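Local coordinates for protein Two-component system response regulator (Bacteroides fragilis, PDB 2QR3) that probably regulates transcription as a two-component response regulator, this piece being its CheY-like receiver domain, which is predicted to be phosphorylated on an aspartate, at residues Leu39-Val42 with Leu43-Asn47; Trp70-Glu73 with Ile74-Tyr78; Phe86-Tyr89 with Ala90-Asp93; Asp112-Lys115 with Leu116-Leu120. One frame throughout, in Å; residues are numbered along the deposited sequence. Where two conformers were deposited one is given.

Contact 1: residues Leu39-Val42 with Leu43-Asn47; sequences LSTV and LREEN
Leu39 and Leu43, one helical turn apart, make the tight side of this contact. Leu39 CD1 lies 3.8 Å from Leu43 CG, the two side chains crossing at a slant. Leu39 comes near because its CG stands opposite the backbone N and beside the carbonyl carbon (chi1 -176°), within reach of Leu43. Leu43 N donates to Leu39 O at 3.0 Å in an almost straight bond (167°), and both leucines press on Ile7 of strand 5-9. Val42 and Glu46 pack at the helix end, facing strand 29-33: Glu46 CG is 4.0 Å from Val42 CB, Glu46 N bonds to Val42 O at 2.9 Å, and the carboxylate forms a salt bridge with Lys29. The outer side is looser. Thr41 and Glu45 run side by side, with Thr41 CG2 3.7 Å from Glu45 CD. Arg44 folds back at chi3 (-54°), bringing one face of its guanidinium over Ser40 O. Arg44 N is weakly held, shared between Ser40 O and Thr41 O, whereas Glu45 N still bonds to Thr41 O at 3.0 Å. Asn47 then takes positive phi. This is the closing turn of an amphipathic helix packed on the parallel sheet of a CheY-like receiver domain.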
# COMPACT_ATOMS: atom_id res chain seq x y z
N LEU A 39 4.09 5.44 10.25
CA LEU A 39 4.02 4.08 9.67
C LEU A 39 4.49 3.01 10.70
O LEU A 39 3.83 2.00 10.88
CB LEU A 39 4.90 4.00 8.40
CG LEU A 39 4.87 2.67 7.61
CD1 LEU A 39 3.46 2.18 7.31
CD2 LEU A 39 5.68 2.77 6.30
N SER A 40 5.63 3.22 11.35
CA SER A 40 6.11 2.24 12.34
C SER A 40 5.06 1.95 13.46
O SER A 40 4.80 0.79 13.83
CB SER A 40 7.46 2.71 12.88
OG SER A 40 7.29 3.81 13.75
N THR A 41 4.41 3.00 13.95
CA THR A 41 3.41 2.84 15.03
C THR A 41 2.21 2.02 14.55
O THR A 41 1.86 1.00 15.14
CB THR A 41 2.94 4.21 15.55
OG1 THR A 41 4.07 4.99 15.91
CG2 THR A 41 1.98 4.05 16.76
N VAL A 42 1.63 2.43 13.43
CA VAL A 42 0.43 1.75 12.94
C VAL A 42 0.68 0.30 12.55
O VAL A 42 -0.18 -0.54 12.78
CB VAL A 42 -0.32 2.58 11.82
CG1 VAL A 42 -0.57 4.03 12.32
CG2 VAL A 42 0.46 2.61 10.57
N LEU A 43 1.84 -0.01 11.96
CA LEU A 43 2.15 -1.40 11.62
C LEU A 43 2.16 -2.31 12.85
O LEU A 43 1.77 -3.48 12.77
CB LEU A 43 3.51 -1.51 10.90
CG LEU A 43 3.61 -0.89 9.52
CD1 LEU A 43 5.05 -0.97 9.00
CD2 LEU A 43 2.63 -1.56 8.55
N ARG A 44 2.63 -1.77 13.97
CA ARG A 44 2.75 -2.52 15.21
C ARG A 44 1.40 -2.71 15.89
O ARG A 44 1.08 -3.81 16.37
CB ARG A 44 3.66 -1.80 16.21
CG ARG A 44 3.99 -2.71 17.45
CD ARG A 44 4.91 -2.08 18.49
NE ARG A 44 6.13 -1.62 17.86
CZ ARG A 44 6.33 -0.34 17.56
NH1 ARG A 44 5.41 0.54 17.93
NH2 ARG A 44 7.45 0.02 16.94
N GLU A 45 0.63 -1.64 15.92
CA GLU A 45 -0.57 -1.57 16.74
C GLU A 45 -1.87 -1.90 16.05
O GLU A 45 -2.85 -2.27 16.73
CB GLU A 45 -0.71 -0.17 17.29
CG GLU A 45 0.41 0.22 18.24
CD GLU A 45 0.15 1.56 18.88
OE1 GLU A 45 -0.86 2.22 18.54
OE2 GLU A 45 0.97 1.96 19.73
N GLU A 46 -1.91 -1.76 14.72
CA GLU A 46 -3.20 -1.81 14.01
C GLU A 46 -3.57 -3.10 13.27
O GLU A 46 -4.62 -3.14 12.62
CB GLU A 46 -3.32 -0.61 13.08
CG GLU A 46 -3.25 0.72 13.79
CD GLU A 46 -4.50 1.05 14.60
OE1 GLU A 46 -5.58 0.45 14.35
OE2 GLU A 46 -4.39 1.92 15.49
N ASN A 47 -2.74 -4.13 13.38
CA ASN A 47 -2.95 -5.42 12.71
C ASN A 47 -3.47 -5.27 11.28
O ASN A 47 -4.55 -5.77 10.92
CB ASN A 47 -3.87 -6.33 13.54
CG ASN A 47 -3.40 -6.46 14.98
OD1 ASN A 47 -4.07 -5.98 15.89
ND2 ASN A 47 -2.26 -7.09 15.19

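Contact 2: residues Trp70-Glu73 with Ile74-Tyr78; sequences WLHE and IKRQY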
# COMPACT_ATOMS: atom_id res chain seq x y z
N TRP A 70 11.24 0.97 1.33
CA TRP A 70 10.17 0.79 2.32
C TRP A 70 9.49 -0.57 2.22
O TRP A 70 9.10 -1.17 3.23
CB TRP A 70 9.16 1.95 2.22
CG TRP A 70 9.79 3.22 2.70
CD1 TRP A 70 10.17 4.31 1.94
CD2 TRP A 70 10.18 3.51 4.04
NE1 TRP A 70 10.74 5.27 2.75
CE2 TRP A 70 10.76 4.80 4.04
CE3 TRP A 70 10.07 2.82 5.25
CZ2 TRP A 70 11.25 5.41 5.20
CZ3 TRP A 70 10.55 3.42 6.40
CH2 TRP A 70 11.14 4.70 6.37
N LEU A 71 9.36 -1.09 1.00
CA LEU A 71 8.82 -2.44 0.84
C LEU A 71 9.70 -3.40 1.62
O LEU A 71 9.23 -4.29 2.34
CB LEU A 71 8.82 -2.83 -0.66
CG LEU A 71 8.73 -4.31 -1.03
CD1 LEU A 71 7.33 -4.89 -0.70
CD2 LEU A 71 9.01 -4.41 -2.55
N HIS A 72 11.01 -3.22 1.48
CA HIS A 72 11.94 -4.16 2.06
C HIS A 72 11.87 -4.10 3.58
O HIS A 72 11.93 -5.12 4.26
CB HIS A 72 13.34 -3.86 1.56
CG HIS A 72 14.32 -4.94 1.88
ND1 HIS A 72 14.32 -6.14 1.21
CD2 HIS A 72 15.32 -5.00 2.78
CE1 HIS A 72 15.29 -6.91 1.69
NE2 HIS A 72 15.91 -6.24 2.66
N GLU A 73 11.77 -2.89 4.10
CA GLU A 73 11.81 -2.70 5.55
C GLU A 73 10.55 -3.23 6.18
O GLU A 73 10.58 -3.88 7.22
CB GLU A 73 12.05 -1.23 5.89
CG GLU A 73 13.46 -0.77 5.51
CD GLU A 73 14.56 -1.65 6.13
OE1 GLU A 73 14.41 -2.07 7.31
OE2 GLU A 73 15.54 -1.94 5.42
N ILE A 74 9.41 -2.99 5.53
CA ILE A 74 8.17 -3.57 6.01
C ILE A 74 8.24 -5.09 6.00
O ILE A 74 7.89 -5.73 6.98
CB ILE A 74 6.96 -3.09 5.16
CG1 ILE A 74 6.73 -1.58 5.34
CG2 ILE A 74 5.75 -3.95 5.44
CD1 ILE A 74 5.69 -0.97 4.32
N LYS A 75 8.72 -5.69 4.91
CA LYS A 75 8.76 -7.16 4.83
C LYS A 75 9.77 -7.76 5.82
O LYS A 75 9.62 -8.88 6.27
CB LYS A 75 9.07 -7.65 3.40
CG LYS A 75 8.09 -7.16 2.32
CD LYS A 75 6.62 -7.53 2.57
CE LYS A 75 6.37 -9.00 2.31
NZ LYS A 75 4.93 -9.35 2.35
N ARG A 76 10.79 -6.99 6.16
CA ARG A 76 11.80 -7.45 7.11
C ARG A 76 11.17 -7.77 8.46
O ARG A 76 11.49 -8.79 9.09
CB ARG A 76 12.87 -6.38 7.28
CG ARG A 76 14.17 -6.89 7.89
CD ARG A 76 15.00 -5.72 8.43
NE ARG A 76 15.59 -4.86 7.39
CZ ARG A 76 16.75 -5.10 6.77
NH1 ARG A 76 17.47 -6.21 7.03
NH2 ARG A 76 17.20 -4.23 5.87
N GLN A 77 10.28 -6.89 8.92
CA GLN A 77 9.62 -7.03 10.21
C GLN A 77 8.29 -7.78 10.15
O GLN A 77 7.94 -8.51 11.09
CB GLN A 77 9.38 -5.66 10.80
CG GLN A 77 8.77 -5.71 12.20
CD GLN A 77 9.78 -6.14 13.21
OE1 GLN A 77 10.97 -5.80 13.10
NE2 GLN A 77 9.33 -6.90 14.21
N TYR A 78 7.54 -7.59 9.06
CA TYR A 78 6.22 -8.21 8.93
C TYR A 78 6.18 -9.07 7.66
O TYR A 78 5.62 -8.70 6.64
CB TYR A 78 5.12 -7.12 8.95
CG TYR A 78 5.23 -6.18 10.15
CD1 TYR A 78 4.68 -6.52 11.38
CD2 TYR A 78 5.89 -4.97 10.05
CE1 TYR A 78 4.76 -5.66 12.47
CE2 TYR A 78 5.99 -4.11 11.13
CZ TYR A 78 5.43 -4.47 12.34
OH TYR A 78 5.52 -3.64 13.43
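Glu73 and Arg76 lie side by side on the outer surface of helix 67-77, their charged ends joined by a two-pronged salt bridge. Arg76 NE donates to Glu73 OE1 at 3.0 Å, and Arg76 NH2 to Glu73 OE2 at 2.9 Å in a nearly straight bond (174°). Both oxygens are met on their syn side, and the carboxylate and guanidinium planes differ by 29°. Two bends make this side-on grip possible: Glu73 curls at chi2 (-55°), while Arg76, extended to CD, then turns at chi3. Arg76 NH2 also sits at the edge of the His72 ring, 3.7 Å from His72 CD2, with ring and guanidinium planes perpendicular. On the inner side, Lys75 CG rests 3.9 Å from Leu71 CD1, and bends at chi2 and chi3 carry the lysine chain away from that leucine until NZ bonds to Leu81 O. Ile74 lays its CG1 3.2 Å from Trp70 O, the carbonyl that also accepts from Ile74 N at 2.9 Å. Leu71, Ile74 and Lys75 all touch Val83 of the next strand. The arrangement is that of an amphipathic helix in a receiver domain, apolar toward the sheet and bearing an i to i+3 ion pair outside.

Contact 3: residues Phe86-Tyr89 with Ala90-Asp93; sequences FTAY and ADID
Ala88 O accepts from Asp91 N at 2.9 Å, and Ile92 N reaches Tyr89 O at 3.2 Å, two successive i to i+3 backbone bonds that curl the chain from strand into helix. In both, the donor stands well above the carbonyl plane, off its lone pairs. Ala88 O takes a second bond, from Thr87 OG1 at 3.0 Å, the hydroxyl being set beside its own carbonyl carbon (chi1 -175°); the two donors approach from opposite faces.

A water provides the other polar link, accepting from Ala88 N at 2.7 Å and donating to Asp91 OD2 at 2.8 Å. Asp91 OD2 is bonded to Asn56 ND2 as well. Asp91 holds the N-cap position of helix 92-100 without a side-chain capping bond.

Apolar contacts are sparse. Thr87 CG2 lies 4.2 Å from Ile92 CG2, the side chains crossing at about a right angle, and Tyr89 CD2 meets Ile92 CG2 loosely and obliquely. Ile92 CG1 packs on a carbonyl, that of Tyr89.

In CheY-like receivers a threonine or serine at this strand end lies near the phosphoacceptor aspartate, here predicted to be Asp54; Thr87 is probably that residue. The turn opens the beta-alpha-beta crossover to strand 105-109, with which Thr87 shares backbone bonds. On the opposite edge of strand 83-88, Phe86 makes backbone hydrogen bonds with Leu53 and Met55, and its side chain packs against helix 13-23.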
# COMPACT_ATOMS: atom_id res chain seq x y z
N PHE A 86 1.98 1.33 -5.34
CA PHE A 86 1.09 2.24 -6.06
C PHE A 86 2.05 3.05 -6.92
O PHE A 86 2.86 3.84 -6.39
CB PHE A 86 0.37 3.14 -5.04
CG PHE A 86 -0.98 3.67 -5.48
CD1 PHE A 86 -1.62 3.23 -6.63
CD2 PHE A 86 -1.65 4.57 -4.65
CE1 PHE A 86 -2.89 3.71 -7.00
CE2 PHE A 86 -2.94 5.05 -5.00
CZ PHE A 86 -3.55 4.62 -6.17
N THR A 87 1.98 2.86 -8.24
CA THR A 87 3.05 3.32 -9.13
C THR A 87 2.55 4.19 -10.29
O THR A 87 1.57 3.86 -10.93
CB THR A 87 3.89 2.13 -9.68
OG1 THR A 87 5.00 2.64 -10.44
CG2 THR A 87 3.07 1.25 -10.60
N ALA A 88 3.23 5.31 -10.54
CA ALA A 88 3.01 6.05 -11.78
C ALA A 88 3.45 5.20 -12.98
O ALA A 88 4.32 4.33 -12.84
CB ALA A 88 3.81 7.37 -11.76
N TYR A 89 2.91 5.46 -14.16
CA TYR A 89 3.41 4.78 -15.36
C TYR A 89 4.92 4.95 -15.57
O TYR A 89 5.61 4.03 -16.04
CB TYR A 89 2.64 5.19 -16.64
CG TYR A 89 1.36 4.43 -16.83
CD1 TYR A 89 0.16 4.97 -16.39
CD2 TYR A 89 1.33 3.15 -17.42
CE1 TYR A 89 -1.04 4.28 -16.54
CE2 TYR A 89 0.13 2.45 -17.57
CZ TYR A 89 -1.05 3.02 -17.13
OH TYR A 89 -2.27 2.39 -17.25
N ALA A 90 5.45 6.11 -15.18
CA ALA A 90 6.88 6.37 -15.36
C ALA A 90 7.76 5.49 -14.46
O ALA A 90 8.99 5.40 -14.66
CB ALA A 90 7.19 7.83 -15.11
N ASP A 91 7.13 4.85 -13.47
CA ASP A 91 7.88 3.97 -12.59
C ASP A 91 7.54 2.48 -12.72
O ASP A 91 7.94 1.72 -11.83
CB ASP A 91 7.76 4.44 -11.12
CG ASP A 91 8.39 5.82 -10.90
OD1 ASP A 91 9.43 6.08 -11.56
OD2 ASP A 91 7.86 6.60 -10.10
N ILE A 92 6.87 2.06 -13.80
CA ILE A 92 6.43 0.65 -13.88
C ILE A 92 7.58 -0.38 -13.87
O ILE A 92 7.41 -1.51 -13.37
CB ILE A 92 5.42 0.35 -15.04
CG1 ILE A 92 5.96 0.84 -16.40
CG2 ILE A 92 3.98 0.82 -14.64
CD1 ILE A 92 5.08 0.47 -17.61
N ASP A 93 8.75 0.02 -14.37
CA ASP A 93 9.93 -0.84 -14.27
C ASP A 93 10.28 -1.13 -12.81
O ASP A 93 10.64 -2.24 -12.45
CB ASP A 93 11.13 -0.28 -15.05
CG ASP A 93 11.64 1.08 -14.50
OD1 ASP A 93 10.83 1.88 -14.01
OD2 ASP A 93 12.87 1.35 -14.60
O HOH W 1 5.31 6.14 -8.97

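Contact 4: residues Asp112-Lys115 with Leu116-Leu120; sequences DNQK and LLETL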
# COMPACT_ATOMS: atom_id res chain seq x y z
N ASP A 112 -7.79 2.73 -12.07
CA ASP A 112 -9.19 2.47 -12.30
C ASP A 112 -9.77 2.14 -10.93
O ASP A 112 -9.16 1.36 -10.18
CB ASP A 112 -9.37 1.32 -13.31
CG ASP A 112 -10.81 0.85 -13.38
OD1 ASP A 112 -11.60 1.41 -14.20
OD2 ASP A 112 -11.19 -0.03 -12.57
N ASN A 113 -10.89 2.76 -10.58
CA ASN A 113 -11.42 2.63 -9.21
C ASN A 113 -11.75 1.19 -8.82
O ASN A 113 -11.39 0.73 -7.74
CB ASN A 113 -12.67 3.50 -9.01
CG ASN A 113 -12.36 4.98 -9.00
OD1 ASN A 113 -11.22 5.37 -8.81
ND2 ASN A 113 -13.40 5.81 -9.18
N GLN A 114 -12.42 0.48 -9.72
CA GLN A 114 -12.76 -0.92 -9.42
C GLN A 114 -11.55 -1.84 -9.38
O GLN A 114 -11.48 -2.68 -8.49
CB GLN A 114 -13.88 -1.47 -10.33
CG GLN A 114 -14.57 -2.74 -9.77
CD GLN A 114 -15.46 -2.49 -8.52
OE1 GLN A 114 -15.69 -1.35 -8.10
NE2 GLN A 114 -15.98 -3.58 -7.94
N LYS A 115 -10.60 -1.67 -10.29
CA LYS A 115 -9.34 -2.41 -10.28
C LYS A 115 -8.54 -2.17 -8.98
O LYS A 115 -7.96 -3.10 -8.42
CB LYS A 115 -8.48 -2.04 -11.49
CG LYS A 115 -7.49 -3.11 -11.91
CD LYS A 115 -6.69 -2.73 -13.19
CE LYS A 115 -5.86 -3.90 -13.70
NZ LYS A 115 -5.07 -3.61 -14.95
N LEU A 116 -8.51 -0.92 -8.51
CA LEU A 116 -7.79 -0.61 -7.27
C LEU A 116 -8.39 -1.40 -6.13
O LEU A 116 -7.67 -2.06 -5.39
CB LEU A 116 -7.84 0.91 -6.97
CG LEU A 116 -7.36 1.37 -5.62
CD1 LEU A 116 -5.87 1.10 -5.40
CD2 LEU A 116 -7.65 2.85 -5.40
N LEU A 117 -9.71 -1.35 -6.01
CA LEU A 117 -10.37 -2.05 -4.90
C LEU A 117 -10.10 -3.54 -5.00
O LEU A 117 -9.76 -4.19 -3.99
CB LEU A 117 -11.88 -1.78 -4.90
CG LEU A 117 -12.73 -2.54 -3.87
CD1 LEU A 117 -12.27 -2.33 -2.40
CD2 LEU A 117 -14.20 -2.14 -4.07
N GLU A 118 -10.26 -4.08 -6.20
CA GLU A 118 -10.13 -5.51 -6.44
C GLU A 118 -8.75 -6.04 -6.13
O GLU A 118 -8.63 -7.10 -5.51
CB GLU A 118 -10.56 -5.87 -7.85
CG GLU A 118 -12.07 -5.66 -7.99
CD GLU A 118 -12.68 -6.36 -9.19
OE1 GLU A 118 -11.93 -6.79 -10.09
OE2 GLU A 118 -13.93 -6.45 -9.20
N THR A 119 -7.73 -5.30 -6.55
CA THR A 119 -6.33 -5.65 -6.25
C THR A 119 -6.11 -5.70 -4.75
O THR A 119 -5.44 -6.61 -4.26
CB THR A 119 -5.35 -4.69 -6.93
OG1 THR A 119 -5.53 -4.77 -8.36
CG2 THR A 119 -3.88 -5.00 -6.59
N LEU A 120 -6.68 -4.72 -4.03
CA LEU A 120 -6.45 -4.63 -2.58
C LEU A 120 -7.22 -5.73 -1.85
O LEU A 120 -6.68 -6.37 -0.97
CB LEU A 120 -6.85 -3.25 -2.04
CG LEU A 120 -5.88 -2.16 -2.49
CD1 LEU A 120 -6.54 -0.75 -2.27
CD2 LEU A 120 -4.51 -2.28 -1.78
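Thr119 bonds twice to Lys115 O, one helical turn back: through its hydroxyl OG1 at 2.9 Å and through its backbone N, also at 2.9 Å. The two donors arrive from opposite faces of the carbonyl plane. The hydroxyl is directed there by chi1 of -60°, which sets OG1 beside the backbone N of Thr119 and turns it back toward the preceding turn.

Next to this, Gln114 and Glu118 cross on the exposed surface, their amide and carboxylate planes 67° apart. Gln114 NE2 stays 3.7 Å from Glu118 OE2, too far for a hydrogen bond; the touch here is that of Glu118 OE2 against Gln114 CG, at 3.8 Å. Closer is Glu118 CG, which lies 3.1 Å from Gln114 O, the same carbonyl that accepts from Glu118 N.

One step further out, the helix start fixes the N-H of Lys115. Asp112, at the N-cap, accepts from Lys115 N on OD2 at 2.9 Å in a nearly straight bond (169°), using its anti lone pair. Asp112 O meanwhile receives Leu116 N at 2.9 Å, so the residue grips the first turn through both side chain and backbone.

On the buried face, Leu116 packs on Leu22 of helix 13-23 and Val107 of strand 105-109, Leu117 on Leu23, and Thr119 touches Asp105 and Val107. Together these features make an Asp N-capped first turn opening the C-terminal amphipathic helix of the receiver fold.

How the contacts relate
The four contacts follow one another along a single receiver domain, whose parallel strands lie in the order 29-33, 5-9, 48-54, 83-88, 105-109. Contacts 1 and 2, about 12 Å apart between centres, join the neighbouring helices 36-45 and 67-77, touching where Tyr78 and Ile74 pack against Leu43. Contacts 3 and 4 have centres about 16 Å apart and meet through Phe86 and Leu116. Centre to centre, contact 1 is about 26 Å from contact 3 and about 24 Å from contact 4, across the chain's centre. Contact 3, at the C-terminal end of strand 83-88, where receivers carry their phosphorylation site, is thus linked to helix 113-124 within one compact domain.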